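Local coordinates for protein aminopeptidase N (Francisella tularensis subsp. tularensis, PDB 5DLL) that probably releases N-terminal amino acids from intracellular peptides, acting as a zinc-dependent aminopeptidase of the peptidase M1 family, at residues M246-D249 with E250-G254; T335-R338 with D339-T343; L346-R349 with D350-R353; G396-I399 with I400-I403. All coordinates share one frame; numbering follows the deposited sequence.

How the interactions relate
Interactions 1 to 4 lie in the helical part of the peptidase M1 domain, interaction 3 at the loop that starts helix 349-369, and meet around the carboxylate of Glu-341 in interaction 2. Its OE1 is 2.7 Å from Arg-252 NH1 of interaction 1 and 3.0 Å from Arg-349 NH1 of interaction 3; OE2 is 2.6 Å from Arg-401 NH1 of interaction 4. A second bridge, Glu-398 OE2 to Arg-353 NH1 at 2.7 Å, joins interactions 4 and 3. Interaction 2 comes closest to the active site: the Thr-335 side chain is about 5 Å from the zinc ion. Interactions 1 and 4 flank interaction 2, at about 12 and 11 Å between centres, without mutual contact.

Interaction 1. Residues M246-D249 with E250-G254; sequences MKWD and EDRFG
The backbone N of Asp-251 lies 2.8 Å from Lys-247 O, with an N-H...O angle of 168°. This bond belongs to the last turns of helix 236-253, the helix of a beta-alpha-beta unit between strands 220-227 and 261-267. The same two residues meet again on the solvent side: the lysine chain runs extended and bends at its last torsion, which sets NZ 3.2 Å from Asp-251 OD2. This salt bridge uses the syn lone pair of the carboxylate oxygen.

On the buried side, Trp-248 directs CG anti to the backbone N (chi1 177°), and the indole runs alongside Arg-252 and Phe-253. Arg-252 CB sits over one indole face near its rim, and CD comes 3.9 Å from Trp-248 CZ2. The guanidinium plane is steep to the indole. CB and CD do most of the packing, and the charged end reaches Glu-341, Asp-345 and Glu-409. Asp-345 also accepts a hydrogen bond from Trp-248 NE1. Phe-253 approaches the indole obliquely, the planes at 54°, with CE1 3.5 Å from Trp-248 CH2. Asp-249 OD1, salt-bridged to Arg-338, lies 3.4 Å from Phe-253 CB. The helix gives way at Gly-254, which has positive phi and whose N makes a weak 3.1 Å bond to Glu-250 O.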
loop_
_atom_site.group_PDB
_atom_site.type_symbol
_atom_site.label_atom_id
_atom_site.label_comp_id
_atom_site.label_asym_id
_atom_site.label_seq_id
_atom_site.Cartn_x
_atom_site.Cartn_y
_atom_site.Cartn_z
ATOM N N MET A 246 -9.586 -10.475 -12.702
ATOM C CA MET A 246 -9.331 -11.123 -13.983
ATOM C C MET A 246 -10.047 -10.411 -15.125
ATOM O O MET A 246 -9.452 -10.153 -16.175
ATOM C CB MET A 246 -9.762 -12.592 -13.930
ATOM C CG MET A 246 -8.705 -13.541 -13.393
ATOM S SD MET A 246 -9.323 -15.218 -13.150
ATOM C CE MET A 246 -7.828 -16.168 -13.404
ATOM N N LYS A 247 -11.325 -10.105 -14.906
ATOM C CA LYS A 247 -12.163 -9.424 -15.898
ATOM C C LYS A 247 -11.680 -8.009 -16.196
ATOM O O LYS A 247 -11.686 -7.581 -17.349
ATOM C CB LYS A 247 -13.611 -9.380 -15.407
ATOM C CG LYS A 247 -14.585 -8.661 -16.328
ATOM C CD LYS A 247 -16.004 -8.750 -15.785
ATOM C CE LYS A 247 -16.914 -7.700 -16.407
ATOM N NZ LYS A 247 -17.013 -7.838 -17.886
ATOM N N TRP A 248 -11.269 -7.286 -15.158
ATOM C CA TRP A 248 -10.832 -5.903 -15.310
ATOM C C TRP A 248 -9.541 -5.817 -16.106
ATOM O O TRP A 248 -9.320 -4.864 -16.856
ATOM C CB TRP A 248 -10.635 -5.250 -13.946
ATOM C CG TRP A 248 -10.121 -3.853 -14.034
ATOM C CD1 TRP A 248 -10.852 -2.721 -14.228
ATOM C CD2 TRP A 248 -8.756 -3.436 -13.930
ATOM N NE1 TRP A 248 -10.029 -1.621 -14.249
ATOM C CE2 TRP A 248 -8.734 -2.033 -14.066
ATOM C CE3 TRP A 248 -7.547 -4.112 -13.727
ATOM C CZ2 TRP A 248 -7.550 -1.292 -14.005
ATOM C CZ3 TRP A 248 -6.370 -3.371 -13.672
ATOM C CH2 TRP A 248 -6.383 -1.978 -13.810
ATOM N N ASP A 249 -8.688 -6.817 -15.932
ATOM C CA ASP A 249 -7.415 -6.864 -16.623
ATOM C C ASP A 249 -7.666 -7.131 -18.100
ATOM O O ASP A 249 -7.042 -6.494 -18.959
ATOM C CB ASP A 249 -6.514 -7.947 -16.018
ATOM C CG ASP A 249 -5.062 -7.506 -15.885
ATOM O OD1 ASP A 249 -4.687 -6.440 -16.421
ATOM O OD2 ASP A 249 -4.281 -8.232 -15.227
ATOM N N GLU A 250 -8.584 -8.058 -18.388
ATOM C CA GLU A 250 -9.016 -8.317 -19.768
ATOM C C GLU A 250 -9.640 -7.074 -20.394
ATOM O O GLU A 250 -9.213 -6.626 -21.459
ATOM C CB GLU A 250 -10.022 -9.470 -19.830
ATOM C CG GLU A 250 -9.411 -10.844 -19.624
ATOM C CD GLU A 250 -10.433 -11.966 -19.680
ATOM O OE1 GLU A 250 -11.630 -11.711 -19.453
ATOM O OE2 GLU A 250 -10.039 -13.116 -19.948
ATOM N N ASP A 251 -10.642 -6.513 -19.722
ATOM C CA ASP A 251 -11.387 -5.377 -20.264
ATOM C C ASP A 251 -10.489 -4.166 -20.509
ATOM O O ASP A 251 -10.421 -3.667 -21.623
ATOM C CB ASP A 251 -12.554 -4.990 -19.341
ATOM C CG ASP A 251 -13.718 -5.990 -19.393
ATOM O OD1 ASP A 251 -13.768 -6.842 -20.310
ATOM O OD2 ASP A 251 -14.597 -5.914 -18.507
ATOM N N ARG A 252 -9.783 -3.709 -19.482
ATOM C CA ARG A 252 -9.019 -2.472 -19.596
ATOM C C ARG A 252 -7.614 -2.631 -20.188
ATOM O O ARG A 252 -7.167 -1.772 -20.949
ATOM C CB ARG A 252 -8.922 -1.771 -18.243
ATOM C CG ARG A 252 -8.180 -0.455 -18.345
ATOM C CD ARG A 252 -8.543 0.540 -17.263
ATOM N NE ARG A 252 -7.648 1.690 -17.357
ATOM C CZ ARG A 252 -7.491 2.621 -16.422
ATOM N NH1 ARG A 252 -8.184 2.570 -15.288
ATOM N NH2 ARG A 252 -6.632 3.614 -16.631
ATOM N N PHE A 253 -6.914 -3.707 -19.837
ATOM C CA PHE A 253 -5.509 -3.867 -20.238
ATOM C C PHE A 253 -5.269 -4.859 -21.382
ATOM O O PHE A 253 -4.188 -4.866 -21.978
ATOM C CB PHE A 253 -4.650 -4.228 -19.017
ATOM C CG PHE A 253 -4.138 -3.030 -18.267
ATOM C CD1 PHE A 253 -4.913 -2.418 -17.289
ATOM C CD2 PHE A 253 -2.886 -2.501 -18.550
ATOM C CE1 PHE A 253 -4.443 -1.305 -16.605
ATOM C CE2 PHE A 253 -2.411 -1.389 -17.869
ATOM C CZ PHE A 253 -3.191 -0.789 -16.897
ATOM N N GLY A 254 -6.268 -5.676 -21.697
ATOM C CA GLY A 254 -6.126 -6.699 -22.726
ATOM C C GLY A 254 -5.223 -7.833 -22.271
ATOM O O GLY A 254 -4.542 -8.459 -23.088
#

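Interaction 2. Residues T335-R338 with D339-T343; sequences TVFR and DQEFT
Asp-339 follows Thr-335 by one helical turn, its N 3.0 Å from Thr-335 O, and its side chain runs next to Val-336, with OD1 4.0 Å from Val-336 CG1. That same OD1 is hydrogen-bonded to ND1 of His-309, a zinc ligand, a second-shell contact that would hold the rotation of the imidazole.

Gln-340 donates its N to Val-336 O at 2.9 Å. Its CG lies between the backbone N and carbonyl carbon (chi1 62°), which lays the chain back across the preceding turn toward Val-336. Next, Glu-341 has CG beside the backbone N (chi1 -74°), over one face of the Phe-337 ring. This CH-pi contact puts CG 3.9 Å from the ring centroid, 17° off the normal. The bend at chi2 then swings the carboxylate near one end of the ring, OE2 3.9 Å from Phe-337 CE1. OE2 is salt-bridged to Arg-401 and OE1 to Arg-252 and Arg-349, a setting that would probably favour the ionised form.

Phe-342 N closes a 2.8 Å bond to Arg-338 O. Thr-343 continues the helix, with its N 3.0 Å from Asp-339 O and a weaker bond from OG1 to the same carbonyl. This part of helix 328-346 is packed between several others: Val-336 and Phe-337 face helix 390-423, Thr-335 and Asp-339 helix 297-312, Gln-340 and Thr-343 helix 349-369, and Phe-342 helix 236-253.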
loop_
_atom_site.group_PDB
_atom_site.type_symbol
_atom_site.label_atom_id
_atom_site.label_comp_id
_atom_site.label_asym_id
_atom_site.label_seq_id
_atom_site.Cartn_x
_atom_site.Cartn_y
_atom_site.Cartn_z
ATOM N N THR A 335 2.541 -2.132 -10.924
ATOM C CA THR A 335 1.474 -2.964 -10.364
ATOM C C THR A 335 0.646 -2.218 -9.312
ATOM O O THR A 335 -0.522 -2.543 -9.098
ATOM C CB THR A 335 2.049 -4.248 -9.720
ATOM O OG1 THR A 335 3.017 -4.845 -10.593
ATOM C CG2 THR A 335 0.944 -5.252 -9.439
ATOM N N VAL A 336 1.260 -1.241 -8.643
ATOM C CA VAL A 336 0.562 -0.378 -7.684
ATOM C C VAL A 336 -0.350 0.575 -8.447
ATOM O O VAL A 336 -1.518 0.760 -8.085
ATOM C CB VAL A 336 1.549 0.428 -6.803
ATOM C CG1 VAL A 336 0.841 1.561 -6.070
ATOM C CG2 VAL A 336 2.241 -0.481 -5.790
ATOM N N PHE A 337 0.187 1.182 -9.501
ATOM C CA PHE A 337 -0.606 2.036 -10.376
ATOM C C PHE A 337 -1.826 1.276 -10.882
ATOM O O PHE A 337 -2.937 1.802 -10.902
ATOM C CB PHE A 337 0.236 2.528 -11.555
ATOM C CG PHE A 337 -0.568 3.193 -12.633
ATOM C CD1 PHE A 337 -0.972 4.508 -12.496
ATOM C CD2 PHE A 337 -0.924 2.499 -13.781
ATOM C CE1 PHE A 337 -1.719 5.121 -13.483
ATOM C CE2 PHE A 337 -1.666 3.108 -14.779
ATOM C CZ PHE A 337 -2.065 4.421 -14.629
ATOM N N ARG A 338 -1.617 0.026 -11.270
ATOM C CA ARG A 338 -2.706 -0.804 -11.753
ATOM C C ARG A 338 -3.738 -1.107 -10.667
ATOM O O ARG A 338 -4.933 -0.987 -10.914
ATOM C CB ARG A 338 -2.161 -2.094 -12.347
ATOM C CG ARG A 338 -1.317 -1.866 -13.589
ATOM C CD ARG A 338 -0.689 -3.167 -14.040
ATOM N NE ARG A 338 -1.715 -4.064 -14.563
ATOM C CZ ARG A 338 -1.556 -5.366 -14.765
ATOM N NH1 ARG A 338 -0.411 -5.965 -14.480
ATOM N NH2 ARG A 338 -2.556 -6.075 -15.250
ATOM N N ASP A 339 -3.285 -1.479 -9.472
ATOM C CA ASP A 339 -4.210 -1.776 -8.367
ATOM C C ASP A 339 -5.036 -0.551 -7.958
ATOM O O ASP A 339 -6.201 -0.686 -7.585
ATOM C CB ASP A 339 -3.486 -2.409 -7.150
ATOM C CG ASP A 339 -3.162 -1.402 -6.027
ATOM O OD1 ASP A 339 -1.971 -1.272 -5.675
ATOM O OD2 ASP A 339 -4.090 -0.769 -5.469
ATOM N N GLN A 340 -4.444 0.639 -8.021
ATOM C CA GLN A 340 -5.174 1.850 -7.641
ATOM C C GLN A 340 -6.122 2.311 -8.754
ATOM O O GLN A 340 -7.127 2.966 -8.484
ATOM C CB GLN A 340 -4.228 2.960 -7.161
ATOM C CG GLN A 340 -3.218 3.479 -8.165
ATOM C CD GLN A 340 -2.127 4.324 -7.513
ATOM O OE1 GLN A 340 -1.800 4.139 -6.337
ATOM N NE2 GLN A 340 -1.547 5.250 -8.281
ATOM N N GLU A 341 -5.814 1.938 -9.996
ATOM C CA GLU A 341 -6.739 2.122 -11.127
ATOM C C GLU A 341 -7.896 1.130 -11.102
ATOM O O GLU A 341 -9.015 1.458 -11.494
ATOM C CB GLU A 341 -5.998 1.966 -12.457
ATOM C CG GLU A 341 -5.109 3.142 -12.812
ATOM C CD GLU A 341 -5.900 4.405 -13.067
ATOM O OE1 GLU A 341 -6.953 4.337 -13.738
ATOM O OE2 GLU A 341 -5.469 5.473 -12.592
ATOM N N PHE A 342 -7.602 -0.091 -10.674
ATOM C CA PHE A 342 -8.599 -1.152 -10.543
ATOM C C PHE A 342 -9.626 -0.757 -9.501
ATOM O O PHE A 342 -10.831 -0.789 -9.752
ATOM C CB PHE A 342 -7.887 -2.448 -10.149
ATOM C CG PHE A 342 -8.797 -3.555 -9.687
ATOM C CD1 PHE A 342 -9.815 -4.027 -10.498
ATOM C CD2 PHE A 342 -8.581 -4.177 -8.455
ATOM C CE1 PHE A 342 -10.630 -5.068 -10.080
ATOM C CE2 PHE A 342 -9.388 -5.218 -8.031
ATOM C CZ PHE A 342 -10.417 -5.665 -8.846
ATOM N N THR A 343 -9.134 -0.365 -8.332
ATOM C CA THR A 343 -9.995 0.120 -7.263
ATOM C C THR A 343 -10.788 1.375 -7.670
ATOM O O THR A 343 -11.943 1.522 -7.279
ATOM C CB THR A 343 -9.173 0.358 -5.984
ATOM O OG1 THR A 343 -8.748 -0.909 -5.478
ATOM C CG2 THR A 343 -9.989 1.063 -4.905
#

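Interaction 3. Residues L346-R349 with D350-R353; sequences LNSR and DVKR
Ser-348, extended at phi/psi -105/119°, holds the N-cap position of helix 349-369, and the first helical bonds run from Lys-352 N to Ser-348 O at 3.2 Å and from Arg-353 N to Arg-349 O at 2.9 Å. The serine side chain lies against Val-351: OG is 3.4 Å from CG2, and CB is 3.9 Å from that methyl. OG stands opposite the backbone N (chi1 176°), which brings it against Val-351 CG2, and stays 3.6 Å from Val-351 N; its hydrogen-bond partner is Asp-604, from a distant part of the chain.

Lys-352 rests its CB 3.5 Å from Ser-348 O before bending at chi2, and its ammonium ends at Asp-356, one turn farther along. Arg-353 likewise places CB beside Arg-349 O, at 3.2 Å, but its guanidinium leaves the turn for Glu-398 and the carbonyl of Asp-539. Arg-349, folded at chi3, points its guanidinium back toward helix 328-346, where Asp-345 and Glu-341 receive it.

The contact therefore forms the corner between helices 328-346 and 349-369. Asp-350 and Val-351 lean on Leu-607 and Ala-606 of helix 605-612, Lys-352 lies along Gln-340 and Thr-343 of helix 328-346, and Arg-349 touches helix 236-253.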
loop_
_atom_site.group_PDB
_atom_site.type_symbol
_atom_site.label_atom_id
_atom_site.label_comp_id
_atom_site.label_asym_id
_atom_site.label_seq_id
_atom_site.Cartn_x
_atom_site.Cartn_y
_atom_site.Cartn_z
ATOM N N LEU A 346 -13.872 0.313 -10.217
ATOM C CA LEU A 346 -14.940 -0.473 -9.576
ATOM C C LEU A 346 -15.500 0.138 -8.280
ATOM O O LEU A 346 -16.430 -0.418 -7.693
ATOM C CB LEU A 346 -14.463 -1.906 -9.302
ATOM C CG LEU A 346 -14.411 -2.873 -10.490
ATOM C CD1 LEU A 346 -13.361 -2.469 -11.514
ATOM C CD2 LEU A 346 -14.140 -4.281 -9.984
ATOM N N ASN A 347 -14.937 1.258 -7.826
ATOM C CA ASN A 347 -15.481 1.996 -6.679
ATOM C C ASN A 347 -15.584 3.485 -7.048
ATOM O O ASN A 347 -16.132 3.806 -8.097
ATOM C CB ASN A 347 -14.637 1.756 -5.413
ATOM C CG ASN A 347 -14.474 0.277 -5.079
ATOM O OD1 ASN A 347 -15.138 -0.240 -4.180
ATOM N ND2 ASN A 347 -13.586 -0.409 -5.795
ATOM N N SER A 348 -15.070 4.387 -6.212
ATOM C CA SER A 348 -15.034 5.816 -6.532
ATOM C C SER A 348 -13.625 6.261 -6.920
ATOM O O SER A 348 -12.700 6.161 -6.111
ATOM C CB SER A 348 -15.501 6.633 -5.331
ATOM O OG SER A 348 -15.392 8.022 -5.599
ATOM N N ARG A 349 -13.467 6.764 -8.142
ATOM C CA ARG A 349 -12.160 7.209 -8.634
ATOM C C ARG A 349 -11.595 8.340 -7.792
ATOM O O ARG A 349 -10.428 8.312 -7.406
ATOM C CB ARG A 349 -12.240 7.683 -10.089
ATOM C CG ARG A 349 -12.471 6.575 -11.111
ATOM C CD ARG A 349 -11.929 6.949 -12.482
ATOM N NE ARG A 349 -10.516 7.318 -12.408
ATOM C CZ ARG A 349 -9.491 6.473 -12.518
ATOM N NH1 ARG A 349 -9.678 5.172 -12.733
ATOM N NH2 ARG A 349 -8.257 6.941 -12.421
ATOM N N ASP A 350 -12.437 9.331 -7.511
ATOM C CA ASP A 350 -12.008 10.556 -6.836
ATOM C C ASP A 350 -11.545 10.300 -5.401
ATOM O O ASP A 350 -10.550 10.869 -4.961
ATOM C CB ASP A 350 -13.140 11.590 -6.839
ATOM C CG ASP A 350 -13.583 11.973 -8.245
ATOM O OD1 ASP A 350 -12.715 12.319 -9.073
ATOM O OD2 ASP A 350 -14.804 11.929 -8.519
ATOM N N VAL A 351 -12.262 9.438 -4.684
ATOM C CA VAL A 351 -11.922 9.103 -3.301
ATOM C C VAL A 351 -10.617 8.309 -3.254
ATOM O O VAL A 351 -9.705 8.641 -2.488
ATOM C CB VAL A 351 -13.046 8.292 -2.618
ATOM C CG1 VAL A 351 -12.625 7.832 -1.225
ATOM C CG2 VAL A 351 -14.321 9.120 -2.541
ATOM N N LYS A 352 -10.529 7.265 -4.074
ATOM C CA LYS A 352 -9.300 6.489 -4.176
ATOM C C LYS A 352 -8.129 7.407 -4.479
ATOM O O LYS A 352 -7.049 7.244 -3.919
ATOM C CB LYS A 352 -9.405 5.418 -5.266
ATOM C CG LYS A 352 -8.135 4.595 -5.468
ATOM C CD LYS A 352 -7.604 4.020 -4.159
ATOM C CE LYS A 352 -6.478 3.024 -4.392
ATOM N NZ LYS A 352 -5.746 2.710 -3.131
ATOM N N ARG A 353 -8.359 8.375 -5.360
ATOM C CA ARG A 353 -7.321 9.306 -5.770
ATOM C C ARG A 353 -6.940 10.282 -4.657
ATOM O O ARG A 353 -5.775 10.669 -4.548
ATOM C CB ARG A 353 -7.753 10.067 -7.029
ATOM C CG ARG A 353 -6.669 10.929 -7.660
ATOM C CD ARG A 353 -5.373 10.161 -7.867
ATOM N NE ARG A 353 -4.301 11.018 -8.365
ATOM C CZ ARG A 353 -3.000 10.763 -8.230
ATOM N NH1 ARG A 353 -2.579 9.673 -7.593
ATOM N NH2 ARG A 353 -2.109 11.618 -8.728
#

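Interaction 4. Residues G396-I399 with I400-I403; sequences GAEI and IRMI
In the long helix 390-423, Ala-397 and Arg-401 are linked by a regular i to i+4 bond, with Arg-401 N 2.7 Å from Ala-397 O. The neighbouring residues repeat the pattern: Ile-400 N reaches Gly-396 O at 3.3 Å, Met-402 N reaches Glu-398 O at 2.9 Å, and the last bond, Ile-403 N to Ile-399 O, is weak.

Side chains meet mainly the backbone of the turn below. In Ile-400, chi1 (-76°) sets CG1 beside the backbone N, and from there CD1 reaches 3.4 Å from Gly-396 O. Ile-403 behaves similarly, its CG1 3.5 Å from Ile-399 O. Along another flank, Ile-399 CD1 and Met-402 SD are in loose apolar contact at 4.3 Å, and both residues pack on Trp-451.

The charged pair is less direct. Glu-398 OE2 lies 4.3 Å from Arg-401 NE, beyond salt-bridge distance; each group is instead engaged with another helix, Glu-398 with Arg-353 and Arg-401 with Glu-341. Arg-353 also comes close to Arg-401, and these two salt bridges probably offset the two positive charges. With Ala-397 and Ile-400 packed on Val-336 and Phe-337 of helix 328-346, which carries the zinc ligand Glu-332, and Ile-403 against helix 430-439, this buried part of the helix belongs to the thermolysin-like catalytic domain characteristic of M1 aminopeptidases.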
loop_
_atom_site.group_PDB
_atom_site.type_symbol
_atom_site.label_atom_id
_atom_site.label_comp_id
_atom_site.label_asym_id
_atom_site.label_seq_id
_atom_site.Cartn_x
_atom_site.Cartn_y
_atom_site.Cartn_z
ATOM N N GLY A 396 6.650 5.754 -7.071
ATOM C CA GLY A 396 6.880 4.952 -8.274
ATOM C C GLY A 396 5.651 4.887 -9.168
ATOM O O GLY A 396 5.754 5.065 -10.380
ATOM N N ALA A 397 4.492 4.633 -8.562
ATOM C CA ALA A 397 3.211 4.610 -9.281
ATOM C C ALA A 397 2.834 5.985 -9.852
ATOM O O ALA A 397 2.324 6.075 -10.971
ATOM C CB ALA A 397 2.105 4.103 -8.370
ATOM N N GLU A 398 3.085 7.045 -9.079
ATOM C CA GLU A 398 2.858 8.423 -9.536
ATOM C C GLU A 398 3.613 8.717 -10.822
ATOM O O GLU A 398 3.097 9.410 -11.696
ATOM C CB GLU A 398 3.285 9.447 -8.472
ATOM C CG GLU A 398 2.404 9.487 -7.234
ATOM C CD GLU A 398 0.995 9.970 -7.524
ATOM O OE1 GLU A 398 0.841 11.135 -7.971
ATOM O OE2 GLU A 398 0.046 9.185 -7.298
ATOM N N ILE A 399 4.832 8.194 -10.934
ATOM C CA ILE A 399 5.645 8.396 -12.136
ATOM C C ILE A 399 5.030 7.669 -13.335
ATOM O O ILE A 399 5.028 8.192 -14.454
ATOM C CB ILE A 399 7.107 7.935 -11.930
ATOM C CG1 ILE A 399 7.789 8.765 -10.833
ATOM C CG2 ILE A 399 7.903 8.042 -13.224
ATOM C CD1 ILE A 399 7.897 10.249 -11.112
ATOM N N ILE A 400 4.508 6.470 -13.093
ATOM C CA ILE A 400 3.816 5.708 -14.129
ATOM C C ILE A 400 2.501 6.387 -14.514
ATOM O O ILE A 400 2.124 6.406 -15.687
ATOM C CB ILE A 400 3.602 4.254 -13.669
ATOM C CG1 ILE A 400 4.933 3.502 -13.775
ATOM C CG2 ILE A 400 2.539 3.551 -14.502
ATOM C CD1 ILE A 400 5.192 2.537 -12.646
ATOM N N ARG A 401 1.823 6.953 -13.521
ATOM C CA ARG A 401 0.608 7.730 -13.740
ATOM C C ARG A 401 0.871 8.999 -14.556
ATOM O O ARG A 401 0.036 9.408 -15.357
ATOM C CB ARG A 401 -0.028 8.092 -12.394
ATOM C CG ARG A 401 -1.300 8.914 -12.500
ATOM C CD ARG A 401 -1.934 9.125 -11.136
ATOM N NE ARG A 401 -2.430 7.874 -10.570
ATOM C CZ ARG A 401 -3.547 7.259 -10.947
ATOM N NH1 ARG A 401 -4.315 7.757 -11.912
ATOM N NH2 ARG A 401 -3.901 6.127 -10.361
ATOM N N MET A 402 2.026 9.620 -14.341
ATOM C CA MET A 402 2.413 10.810 -15.102
ATOM C C MET A 402 2.599 10.532 -16.592
ATOM O O MET A 402 2.425 11.430 -17.416
ATOM C CB MET A 402 3.696 11.426 -14.534
ATOM C CG MET A 402 3.452 12.514 -13.504
ATOM S SD MET A 402 4.963 13.014 -12.663
ATOM C CE MET A 402 5.923 13.638 -14.031
ATOM N N ILE A 403 2.964 9.297 -16.932
ATOM C CA ILE A 403 3.081 8.882 -18.330
ATOM C C ILE A 403 1.690 8.628 -18.910
ATOM O O ILE A 403 1.435 8.918 -20.080
ATOM C CB ILE A 403 3.952 7.618 -18.490
ATOM C CG1 ILE A 403 5.356 7.845 -17.911
ATOM C CG2 ILE A 403 4.072 7.243 -19.958
ATOM C CD1 ILE A 403 6.170 6.579 -17.738
#